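Local coordinates for tyrosyl-tRNA synthetase (Aeropyrum pernix, PDB 2CYA) that catalyses the two-step attachment of tyrosine to tRNA(Tyr), activating the amino acid with ATP to tyrosyl-AMP and passing it to the tRNA acceptor end, at the interface of chains A and B. Sequence-based numbering; all coordinates share one arbitrary frame. Chains: chain A/B, Tyrosyl-tRNA synthetase.

All three contacts belong to one two-fold symmetric surface that joins the subunits of the homodimer, and helix 124-135 runs through each of them. Contact 3 spans the two-fold and stacks the equivalent indoles A:Trp127 and B:Trp127; contact 2 also reaches the axis through A:Leu163 and B:Leu163. Contact 1 lies about 12 Å from contact 3, between the centres of their C-alpha atoms, and shares A:Trp76 and B:Ile131. Contact 2 is about 17 Å from contact 1 and 18 Å from contact 3; helix 161-175 and Lys135, as B:Lys135 in contact 1 and A:Lys135 in contact 2, tie it to contact 1.

Contact 1: the interface of chains A and B. Residues chain A 76, 79-80, 82, 161, 168; chain B 131-132, 135.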
loop_
_atom_site.group_PDB
_atom_site.type_symbol
_atom_site.label_atom_id
_atom_site.label_comp_id
_atom_site.label_asym_id
_atom_site.label_seq_id
_atom_site.Cartn_x
_atom_site.Cartn_y
_atom_site.Cartn_z
ATOM N N TRP A 76 -3.267 9.831 8.026
ATOM C CA TRP A 76 -3.706 8.737 7.169
ATOM C C TRP A 76 -3.871 7.454 7.988
ATOM O O TRP A 76 -4.765 6.646 7.738
ATOM C CB TRP A 76 -2.718 8.543 6.002
ATOM C CG TRP A 76 -2.919 9.575 4.922
ATOM C CD1 TRP A 76 -3.158 10.910 5.094
ATOM C CD2 TRP A 76 -2.907 9.352 3.504
ATOM N NE1 TRP A 76 -3.295 11.533 3.873
ATOM C CE2 TRP A 76 -3.150 10.597 2.881
ATOM C CE3 TRP A 76 -2.718 8.220 2.699
ATOM C CZ2 TRP A 76 -3.212 10.740 1.493
ATOM C CZ3 TRP A 76 -2.776 8.364 1.311
ATOM C CH2 TRP A 76 -3.020 9.613 0.727
ATOM N N TYR A 79 -7.090 7.653 9.744
ATOM C CA TYR A 79 -8.159 7.375 8.793
ATOM C C TYR A 79 -8.280 5.862 8.639
ATOM O O TYR A 79 -9.367 5.311 8.691
ATOM C CB TYR A 79 -7.857 7.992 7.436
ATOM C CG TYR A 79 -8.926 7.706 6.396
ATOM C CD1 TYR A 79 -10.134 8.402 6.393
ATOM C CD2 TYR A 79 -8.718 6.752 5.409
ATOM C CE1 TYR A 79 -11.104 8.153 5.421
ATOM C CE2 TYR A 79 -9.681 6.498 4.433
ATOM C CZ TYR A 79 -10.866 7.201 4.442
ATOM O OH TYR A 79 -11.796 6.972 3.447
ATOM N N ILE A 80 -7.153 5.187 8.463
ATOM C CA ILE A 80 -7.198 3.742 8.305
ATOM C C ILE A 80 -7.934 3.091 9.469
ATOM O O ILE A 80 -8.704 2.155 9.265
ATOM C CB ILE A 80 -5.782 3.152 8.140
ATOM C CG1 ILE A 80 -5.244 3.552 6.755
ATOM C CG2 ILE A 80 -5.813 1.633 8.297
ATOM C CD1 ILE A 80 -3.814 3.142 6.504
ATOM N N ASP A 82 -10.293 4.405 11.076
ATOM C CA ASP A 82 -11.595 5.058 11.161
ATOM C C ASP A 82 -11.828 5.993 12.354
ATOM O O ASP A 82 -12.975 6.181 12.787
ATOM C CB ASP A 82 -12.702 4.002 11.125
ATOM C CG ASP A 82 -12.714 3.229 9.823
ATOM O OD1 ASP A 82 -12.805 3.876 8.752
ATOM O OD2 ASP A 82 -12.625 1.982 9.879
ATOM N N SER A 161 -6.429 -2.933 4.614
ATOM C CA SER A 161 -5.815 -1.686 5.036
ATOM C C SER A 161 -5.041 -1.863 6.350
ATOM O O SER A 161 -4.142 -1.080 6.658
ATOM C CB SER A 161 -6.884 -0.603 5.179
ATOM O OG SER A 161 -7.765 -0.905 6.242
ATOM N N MET A 168 3.273 1.316 6.312
ATOM C CA MET A 168 3.394 2.773 6.288
ATOM C C MET A 168 4.136 3.286 7.520
ATOM O O MET A 168 4.903 4.241 7.428
ATOM C CB MET A 168 2.007 3.425 6.226
ATOM C CG MET A 168 1.372 3.358 4.824
ATOM S SD MET A 168 -0.300 4.007 4.833
ATOM C CE MET A 168 0.050 5.780 5.223
ATOM N N ILE B 131 -5.794 3.043 -0.450
ATOM C CA ILE B 131 -6.202 2.819 0.935
ATOM C C ILE B 131 -7.709 2.592 1.074
ATOM O O ILE B 131 -8.151 1.683 1.781
ATOM C CB ILE B 131 -5.779 3.991 1.832
ATOM C CG1 ILE B 131 -4.250 4.011 1.937
ATOM C CG2 ILE B 131 -6.393 3.835 3.216
ATOM C CD1 ILE B 131 -3.730 5.124 2.788
ATOM N N ARG B 132 -8.505 3.411 0.405
ATOM C CA ARG B 132 -9.944 3.227 0.482
ATOM C C ARG B 132 -10.330 1.849 -0.065
ATOM O O ARG B 132 -11.225 1.174 0.471
ATOM C CB ARG B 132 -10.633 4.362 -0.258
ATOM C CG ARG B 132 -10.545 5.668 0.533
ATOM C CD ARG B 132 -10.840 6.857 -0.324
ATOM N NE ARG B 132 -11.973 6.585 -1.191
ATOM C CZ ARG B 132 -12.176 7.199 -2.349
ATOM N NH1 ARG B 132 -11.312 8.128 -2.765
ATOM N NH2 ARG B 132 -13.225 6.868 -3.099
ATOM N N LYS B 135 -9.609 -0.823 2.484
ATOM C CA LYS B 135 -10.517 -0.810 3.629
ATOM C C LYS B 135 -11.812 -1.556 3.342
ATOM O O LYS B 135 -12.523 -1.954 4.265
ATOM C CB LYS B 135 -10.851 0.630 4.036
ATOM C CG LYS B 135 -9.688 1.387 4.655
ATOM C CD LYS B 135 -10.048 2.831 5.018
ATOM C CE LYS B 135 -11.197 2.920 6.031
ATOM N NZ LYS B 135 -10.893 2.187 7.289
#
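B:Ile131 is the apolar centre of this patch, a residue of helix 124-135 of chain B pushed against helix 75-80 of chain A in the homodimer interface. Its CG1 stands anti to the carbonyl carbon (chi1 -68°) and chi2 is fully extended, so the delta-methyl is carried well away from the helix. That methyl, CD1, lies 3.3 Å from CE3 on the benzo ring of A:Trp76, the two side chains crossing obliquely, and it meets the sulphur SD of A:Met168 tip to tip at 4.1 Å. The other branch, CG2, turns to A:Ile80, crossing it at about a right angle with 3.7 Å to CG1. Three residues on from A:Trp76 in helix 75-80, A:Tyr79 reaches over with CG anti to its backbone N. Its hydroxyl OH rests 3.4 Å from the aliphatic CG of B:Arg132, a van der Waals contact of the hydroxyl oxygen with a methylene, while the phenol ring and the guanidinium stand perpendicular. The ring carbon CE2 packs on CD of B:Lys135, whose CG presses tightly against CB of A:Ser161. Bends at chi3 and chi4 swing the ammonium of B:Lys135 to the polar rim. There it forms a salt bridge with A:Asp82, tip to tip, NZ to OD1 2.9 Å. The same NZ donates to the backbone O of A:Ile80 at 2.9 Å, approaching from above the carbonyl plane, 40° out of it.

Contact 2: the interface of chains A and B. Residues chain A 134-135, 137-140, 142, 163, 167; chain B 155-156, 158-161, 163.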
loop_
_atom_site.group_PDB
_atom_site.type_symbol
_atom_site.label_atom_id
_atom_site.label_comp_id
_atom_site.label_asym_id
_atom_site.label_seq_id
_atom_site.Cartn_x
_atom_site.Cartn_y
_atom_site.Cartn_z
ATOM N N ALA A 134 7.354 -3.727 1.818
ATOM C CA ALA A 134 6.433 -4.844 1.679
ATOM C C ALA A 134 7.076 -6.054 0.987
ATOM O O ALA A 134 6.652 -7.189 1.201
ATOM C CB ALA A 134 5.192 -4.409 0.910
ATOM N N LYS A 135 8.085 -5.813 0.157
ATOM C CA LYS A 135 8.746 -6.902 -0.559
ATOM C C LYS A 135 9.688 -7.690 0.339
ATOM O O LYS A 135 10.048 -8.825 0.026
ATOM C CB LYS A 135 9.536 -6.358 -1.756
ATOM C CG LYS A 135 8.667 -5.832 -2.886
ATOM C CD LYS A 135 9.489 -5.265 -4.049
ATOM C CE LYS A 135 10.418 -6.310 -4.681
ATOM N NZ LYS A 135 9.673 -7.498 -5.175
ATOM N N ALA A 137 9.050 -8.437 3.642
ATOM C CA ALA A 137 8.375 -8.959 4.815
ATOM C C ALA A 137 7.158 -9.780 4.422
ATOM O O ALA A 137 6.209 -9.268 3.818
ATOM C CB ALA A 137 7.963 -7.827 5.733
ATOM N N SER A 138 7.192 -11.057 4.786
ATOM C CA SER A 138 6.110 -11.983 4.478
ATOM C C SER A 138 4.788 -11.513 5.066
ATOM O O SER A 138 4.761 -10.678 5.968
ATOM C CB SER A 138 6.447 -13.380 5.018
ATOM O OG SER A 138 6.369 -13.419 6.433
ATOM N N LEU A 139 3.688 -12.045 4.545
ATOM C CA LEU A 139 2.375 -11.676 5.050
ATOM C C LEU A 139 2.318 -12.143 6.502
ATOM O O LEU A 139 1.583 -11.584 7.324
ATOM C CB LEU A 139 1.273 -12.357 4.228
ATOM C CG LEU A 139 -0.190 -12.033 4.573
ATOM C CD1 LEU A 139 -1.110 -12.467 3.432
ATOM C CD2 LEU A 139 -0.590 -12.737 5.855
ATOM N N ALA A 140 3.099 -13.178 6.806
ATOM C CA ALA A 140 3.151 -13.716 8.161
ATOM C C ALA A 140 3.926 -12.735 9.039
ATOM O O ALA A 140 3.442 -12.321 10.094
ATOM C CB ALA A 140 3.828 -15.093 8.168
ATOM N N VAL A 142 4.451 -9.638 8.613
ATOM C CA VAL A 142 3.628 -8.439 8.747
ATOM C C VAL A 142 2.402 -8.698 9.600
ATOM O O VAL A 142 1.918 -7.810 10.293
ATOM C CB VAL A 142 3.143 -7.916 7.368
ATOM C CG1 VAL A 142 2.148 -6.776 7.564
ATOM C CG2 VAL A 142 4.332 -7.441 6.541
ATOM N N LEU A 163 -3.022 -4.268 7.005
ATOM C CA LEU A 163 -1.682 -4.756 6.707
ATOM C C LEU A 163 -0.842 -3.606 6.167
ATOM O O LEU A 163 0.373 -3.582 6.330
ATOM C CB LEU A 163 -1.719 -5.889 5.677
ATOM C CG LEU A 163 -1.753 -7.318 6.237
ATOM C CD1 LEU A 163 -3.017 -7.538 7.071
ATOM C CD2 LEU A 163 -1.689 -8.302 5.080
ATOM N N LEU A 167 3.172 -1.214 7.350
ATOM C CA LEU A 167 4.062 -0.977 6.222
ATOM C C LEU A 167 4.328 0.531 6.151
ATOM O O LEU A 167 5.462 0.966 5.976
ATOM C CB LEU A 167 3.403 -1.474 4.925
ATOM C CG LEU A 167 3.763 -2.846 4.319
ATOM C CD1 LEU A 167 4.307 -3.788 5.360
ATOM C CD2 LEU A 167 2.522 -3.439 3.602
ATOM N N GLU B 155 0.971 -17.985 4.591
ATOM C CA GLU B 155 1.481 -16.662 4.932
ATOM C C GLU B 155 2.995 -16.453 4.877
ATOM O O GLU B 155 3.465 -15.447 4.346
ATOM C CB GLU B 155 0.969 -16.264 6.318
ATOM C CG GLU B 155 -0.536 -16.076 6.394
ATOM C CD GLU B 155 -1.000 -15.664 7.782
ATOM O OE1 GLU B 155 -0.393 -14.739 8.358
ATOM O OE2 GLU B 155 -1.970 -16.259 8.298
ATOM N N ALA B 156 3.757 -17.400 5.410
ATOM C CA ALA B 156 5.215 -17.280 5.450
ATOM C C ALA B 156 5.962 -17.256 4.111
ATOM O O ALA B 156 7.174 -17.022 4.089
ATOM C CB ALA B 156 5.788 -18.381 6.334
ATOM N N VAL B 158 4.277 -15.797 1.084
ATOM C CA VAL B 158 3.701 -14.709 0.297
ATOM C C VAL B 158 4.127 -13.347 0.850
ATOM O O VAL B 158 3.569 -12.891 1.849
ATOM C CB VAL B 158 2.156 -14.766 0.330
ATOM C CG1 VAL B 158 1.577 -13.791 -0.678
ATOM C CG2 VAL B 158 1.678 -16.182 0.058
ATOM N N ASP B 159 5.094 -12.692 0.211
ATOM C CA ASP B 159 5.521 -11.388 0.709
ATOM C C ASP B 159 4.390 -10.374 0.538
ATOM O O ASP B 159 3.623 -10.443 -0.424
ATOM C CB ASP B 159 6.815 -10.921 0.017
ATOM C CG ASP B 159 6.611 -10.510 -1.421
ATOM O OD1 ASP B 159 6.158 -11.339 -2.238
ATOM O OD2 ASP B 159 6.924 -9.346 -1.738
ATOM N N ALA B 160 4.278 -9.460 1.505
ATOM C CA ALA B 160 3.235 -8.436 1.537
ATOM C C ALA B 160 3.008 -7.626 0.260
ATOM O O ALA B 160 1.884 -7.216 -0.019
ATOM C CB ALA B 160 3.489 -7.481 2.715
ATOM N N SER B 161 4.060 -7.382 -0.508
ATOM C CA SER B 161 3.909 -6.614 -1.732
ATOM C C SER B 161 2.937 -7.299 -2.703
ATOM O O SER B 161 2.366 -6.651 -3.581
ATOM C CB SER B 161 5.274 -6.408 -2.388
ATOM O OG SER B 161 5.803 -7.637 -2.841
ATOM N N LEU B 163 0.082 -8.530 -1.910
ATOM C CA LEU B 163 -1.281 -8.143 -1.572
ATOM C C LEU B 163 -1.530 -6.722 -2.056
ATOM O O LEU B 163 -2.655 -6.352 -2.375
ATOM C CB LEU B 163 -1.521 -8.218 -0.061
ATOM C CG LEU B 163 -2.117 -9.531 0.470
ATOM C CD1 LEU B 163 -1.172 -10.701 0.190
ATOM C CD2 LEU B 163 -2.373 -9.386 1.961
#
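A:Leu139 turns its CG anti to the backbone N (chi1 -177°), which carries its branch point toward chain B, where the two methyls meet different partners. CD1 goes to B:Leu163, 3.6 Å from CD2, the side chains crossing at about a right angle. CD2 goes to B:Glu155, whose CG is anti to its carbonyl carbon (chi1 -65°); the methyl lies 3.4 Å from CG, the two side chains crossing obliquely. B:Leu163 also meets its own counterpart, CD2 to CD2 of A:Leu163 at 3.4 Å, a tight contact between symmetry-equivalent methyls. An alanine in place of A:Leu139 would remove both methyls and would probably loosen the packing on B:Leu163 and the stem of B:Glu155. The backbones pair as well: A:Ser138 and B:Asp159 form an antiparallel beta bridge. Bonds are donated from each side: B:Ala160 N to A:Ala137 O at 3.0 Å, nearly straight (172° at H) and in the carbonyl plane, and A:Leu139 N to B:Val158 O at 2.8 Å, more bent. B:Ala160 CB is tucked among A:Ala134, A:Ala137 and A:Val142. The paired backbones probably set the register of the segment before helix 161-175 against the other subunit and so help hold the homodimer together.

Contact 3: the interface of chains A and B. Residues chain A 76, 121-122, 124, 127-128, 131; chain B 76, 121-122, 124, 127-128, 131.
Helix 124-135 of each subunit packs against its symmetry mate across the dimer two-fold, and the paired indoles of A:Trp127 and B:Trp127 lie face to face where the two helices meet. The side chains meet tip to tip, each with CG anti to the carbonyl carbon (chi1 -64°). The ring planes are 8° apart, with each five-membered ring 4.3 Å from the partner's six-membered ring, centroid to centroid. The stack is reciprocal: CB of B:Trp127 lies over the six-membered ring of A:Trp127, 3.6 Å from its centroid, and the reverse holds by symmetry. Within each chain the indole N-H is used as well. NE1 of A:Trp127 donates to the backbone O of A:Ala121 at 2.7 Å (159° at H), and since that oxygen sits in the ring plane, the bond helps fix the rotation of the indole while leaving its face for the partner. Flanking the stack, the rim of A:Trp76 points at chain B. CH2 lies 3.5 Å from the backbone O of B:Lys124, which sits at the ring edge in its plane, and 3.8 Å from CA of B:Gly128, where no side chain intervenes. A:Ala121 CB lies over one face of the A:Trp76 indole near its rim, 3.4 Å above the plane. At the outer end, A:Ser122 OG meets the aliphatic CD of B:Lys124 at 3.5 Å. With no polar bond crossing it, this patch joins the subunits through aromatic and apolar contact and probably contributes much of the dimer contact around the two-fold.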
loop_
_atom_site.group_PDB
_atom_site.type_symbol
_atom_site.label_atom_id
_atom_site.label_comp_id
_atom_site.label_asym_id
_atom_site.label_seq_id
_atom_site.Cartn_x
_atom_site.Cartn_y
_atom_site.Cartn_z
ATOM N N TRP A 76 -3.267 9.831 8.026
ATOM C CA TRP A 76 -3.706 8.737 7.169
ATOM C C TRP A 76 -3.871 7.454 7.988
ATOM O O TRP A 76 -4.765 6.646 7.738
ATOM C CB TRP A 76 -2.718 8.543 6.002
ATOM C CG TRP A 76 -2.919 9.575 4.922
ATOM C CD1 TRP A 76 -3.158 10.910 5.094
ATOM C CD2 TRP A 76 -2.907 9.352 3.504
ATOM N NE1 TRP A 76 -3.295 11.533 3.873
ATOM C CE2 TRP A 76 -3.150 10.597 2.881
ATOM C CE3 TRP A 76 -2.718 8.220 2.699
ATOM C CZ2 TRP A 76 -3.212 10.740 1.493
ATOM C CZ3 TRP A 76 -2.776 8.364 1.311
ATOM C CH2 TRP A 76 -3.020 9.613 0.727
ATOM N N ALA A 121 2.615 11.404 2.007
ATOM C CA ALA A 121 1.715 10.782 1.050
ATOM C C ALA A 121 1.832 11.345 -0.363
ATOM O O ALA A 121 1.524 10.644 -1.329
ATOM C CB ALA A 121 0.253 10.905 1.541
ATOM N N SER A 122 2.289 12.594 -0.462
ATOM C CA SER A 122 2.438 13.311 -1.726
ATOM C C SER A 122 3.734 13.012 -2.430
ATOM O O SER A 122 3.982 13.539 -3.507
ATOM C CB SER A 122 2.412 14.830 -1.502
ATOM O OG SER A 122 1.224 15.249 -0.868
ATOM N N LYS A 124 6.114 10.330 -4.219
ATOM C CA LYS A 124 6.172 8.998 -4.803
ATOM C C LYS A 124 7.253 8.159 -4.135
ATOM O O LYS A 124 7.097 6.945 -3.960
ATOM C CB LYS A 124 6.424 9.090 -6.313
ATOM C CG LYS A 124 7.806 9.562 -6.742
ATOM C CD LYS A 124 7.848 9.694 -8.276
ATOM C CE LYS A 124 9.266 9.607 -8.833
ATOM N NZ LYS A 124 10.123 10.687 -8.273
ATOM N N TRP A 127 5.901 6.179 -1.204
ATOM C CA TRP A 127 5.181 4.959 -1.585
ATOM C C TRP A 127 6.170 3.973 -2.161
ATOM O O TRP A 127 6.020 2.772 -2.008
ATOM C CB TRP A 127 4.034 5.288 -2.563
ATOM C CG TRP A 127 3.005 6.151 -1.876
ATOM C CD1 TRP A 127 2.827 7.508 -2.031
ATOM C CD2 TRP A 127 2.143 5.756 -0.802
ATOM N NE1 TRP A 127 1.917 7.974 -1.108
ATOM C CE2 TRP A 127 1.484 6.920 -0.341
ATOM C CE3 TRP A 127 1.868 4.527 -0.176
ATOM C CZ2 TRP A 127 0.563 6.895 0.720
ATOM C CZ3 TRP A 127 0.952 4.503 0.879
ATOM C CH2 TRP A 127 0.313 5.683 1.316
ATOM N N GLY A 128 7.218 4.488 -2.791
ATOM C CA GLY A 128 8.246 3.601 -3.307
ATOM C C GLY A 128 8.823 2.772 -2.158
ATOM O O GLY A 128 9.116 1.569 -2.331
ATOM N N ILE A 131 6.511 0.080 -0.793
ATOM C CA ILE A 131 6.589 -1.131 -1.607
ATOM C C ILE A 131 7.859 -1.942 -1.332
ATOM O O ILE A 131 7.811 -3.166 -1.190
ATOM C CB ILE A 131 6.513 -0.797 -3.103
ATOM C CG1 ILE A 131 5.109 -0.273 -3.425
ATOM C CG2 ILE A 131 6.805 -2.041 -3.930
ATOM C CD1 ILE A 131 4.927 0.089 -4.863
ATOM N N TRP B 76 5.499 -0.113 -11.894
ATOM C CA TRP B 76 5.615 -0.428 -10.476
ATOM C C TRP B 76 5.155 -1.865 -10.213
ATOM O O TRP B 76 5.702 -2.565 -9.363
ATOM C CB TRP B 76 4.816 0.587 -9.637
ATOM C CG TRP B 76 5.553 1.893 -9.487
ATOM C CD1 TRP B 76 6.252 2.559 -10.456
ATOM C CD2 TRP B 76 5.672 2.684 -8.295
ATOM N NE1 TRP B 76 6.797 3.715 -9.943
ATOM C CE2 TRP B 76 6.460 3.812 -8.617
ATOM C CE3 TRP B 76 5.191 2.548 -6.986
ATOM C CZ2 TRP B 76 6.780 4.795 -7.677
ATOM C CZ3 TRP B 76 5.508 3.532 -6.047
ATOM C CH2 TRP B 76 6.293 4.637 -6.400
ATOM N N ALA B 121 1.635 7.099 -9.373
ATOM C CA ALA B 121 2.365 6.982 -8.122
ATOM C C ALA B 121 2.685 8.321 -7.466
ATOM O O ALA B 121 2.846 8.383 -6.246
ATOM C CB ALA B 121 3.672 6.184 -8.344
ATOM N N SER B 122 2.757 9.373 -8.283
ATOM C CA SER B 122 3.083 10.727 -7.844
ATOM C C SER B 122 1.894 11.487 -7.323
ATOM O O SER B 122 2.030 12.632 -6.912
ATOM C CB SER B 122 3.649 11.559 -9.004
ATOM O OG SER B 122 4.797 10.965 -9.567
ATOM N N LYS B 124 -1.027 11.819 -4.598
ATOM C CA LYS B 124 -1.497 11.358 -3.300
ATOM C C LYS B 124 -2.903 10.782 -3.405
ATOM O O LYS B 124 -3.246 9.817 -2.713
ATOM C CB LYS B 124 -1.464 12.506 -2.284
ATOM C CG LYS B 124 -2.481 13.619 -2.486
ATOM C CD LYS B 124 -2.239 14.730 -1.446
ATOM C CE LYS B 124 -3.482 15.577 -1.192
ATOM N NZ LYS B 124 -3.939 16.237 -2.445
ATOM N N TRP B 127 -2.862 7.053 -4.064
ATOM C CA TRP B 127 -2.610 6.237 -2.872
ATOM C C TRP B 127 -3.800 6.348 -1.948
ATOM O O TRP B 127 -4.141 5.408 -1.248
ATOM C CB TRP B 127 -1.290 6.658 -2.193
ATOM C CG TRP B 127 -0.127 6.379 -3.112
ATOM C CD1 TRP B 127 0.573 7.296 -3.862
ATOM C CD2 TRP B 127 0.348 5.089 -3.515
ATOM N NE1 TRP B 127 1.441 6.648 -4.713
ATOM C CE2 TRP B 127 1.321 5.294 -4.521
ATOM C CE3 TRP B 127 0.038 3.772 -3.128
ATOM C CZ2 TRP B 127 1.992 4.230 -5.149
ATOM C CZ3 TRP B 127 0.706 2.716 -3.753
ATOM C CH2 TRP B 127 1.671 2.954 -4.754
ATOM N N GLY B 128 -4.466 7.494 -1.979
ATOM C CA GLY B 128 -5.663 7.646 -1.170
ATOM C C GLY B 128 -6.677 6.571 -1.561
ATOM O O GLY B 128 -7.375 6.011 -0.687
ATOM N N ILE B 131 -5.794 3.043 -0.450
ATOM C CA ILE B 131 -6.202 2.819 0.935
ATOM C C ILE B 131 -7.709 2.592 1.074
ATOM O O ILE B 131 -8.151 1.683 1.781
ATOM C CB ILE B 131 -5.779 3.991 1.832
ATOM C CG1 ILE B 131 -4.250 4.011 1.937
ATOM C CG2 ILE B 131 -6.393 3.835 3.216
ATOM C CD1 ILE B 131 -3.730 5.124 2.788
#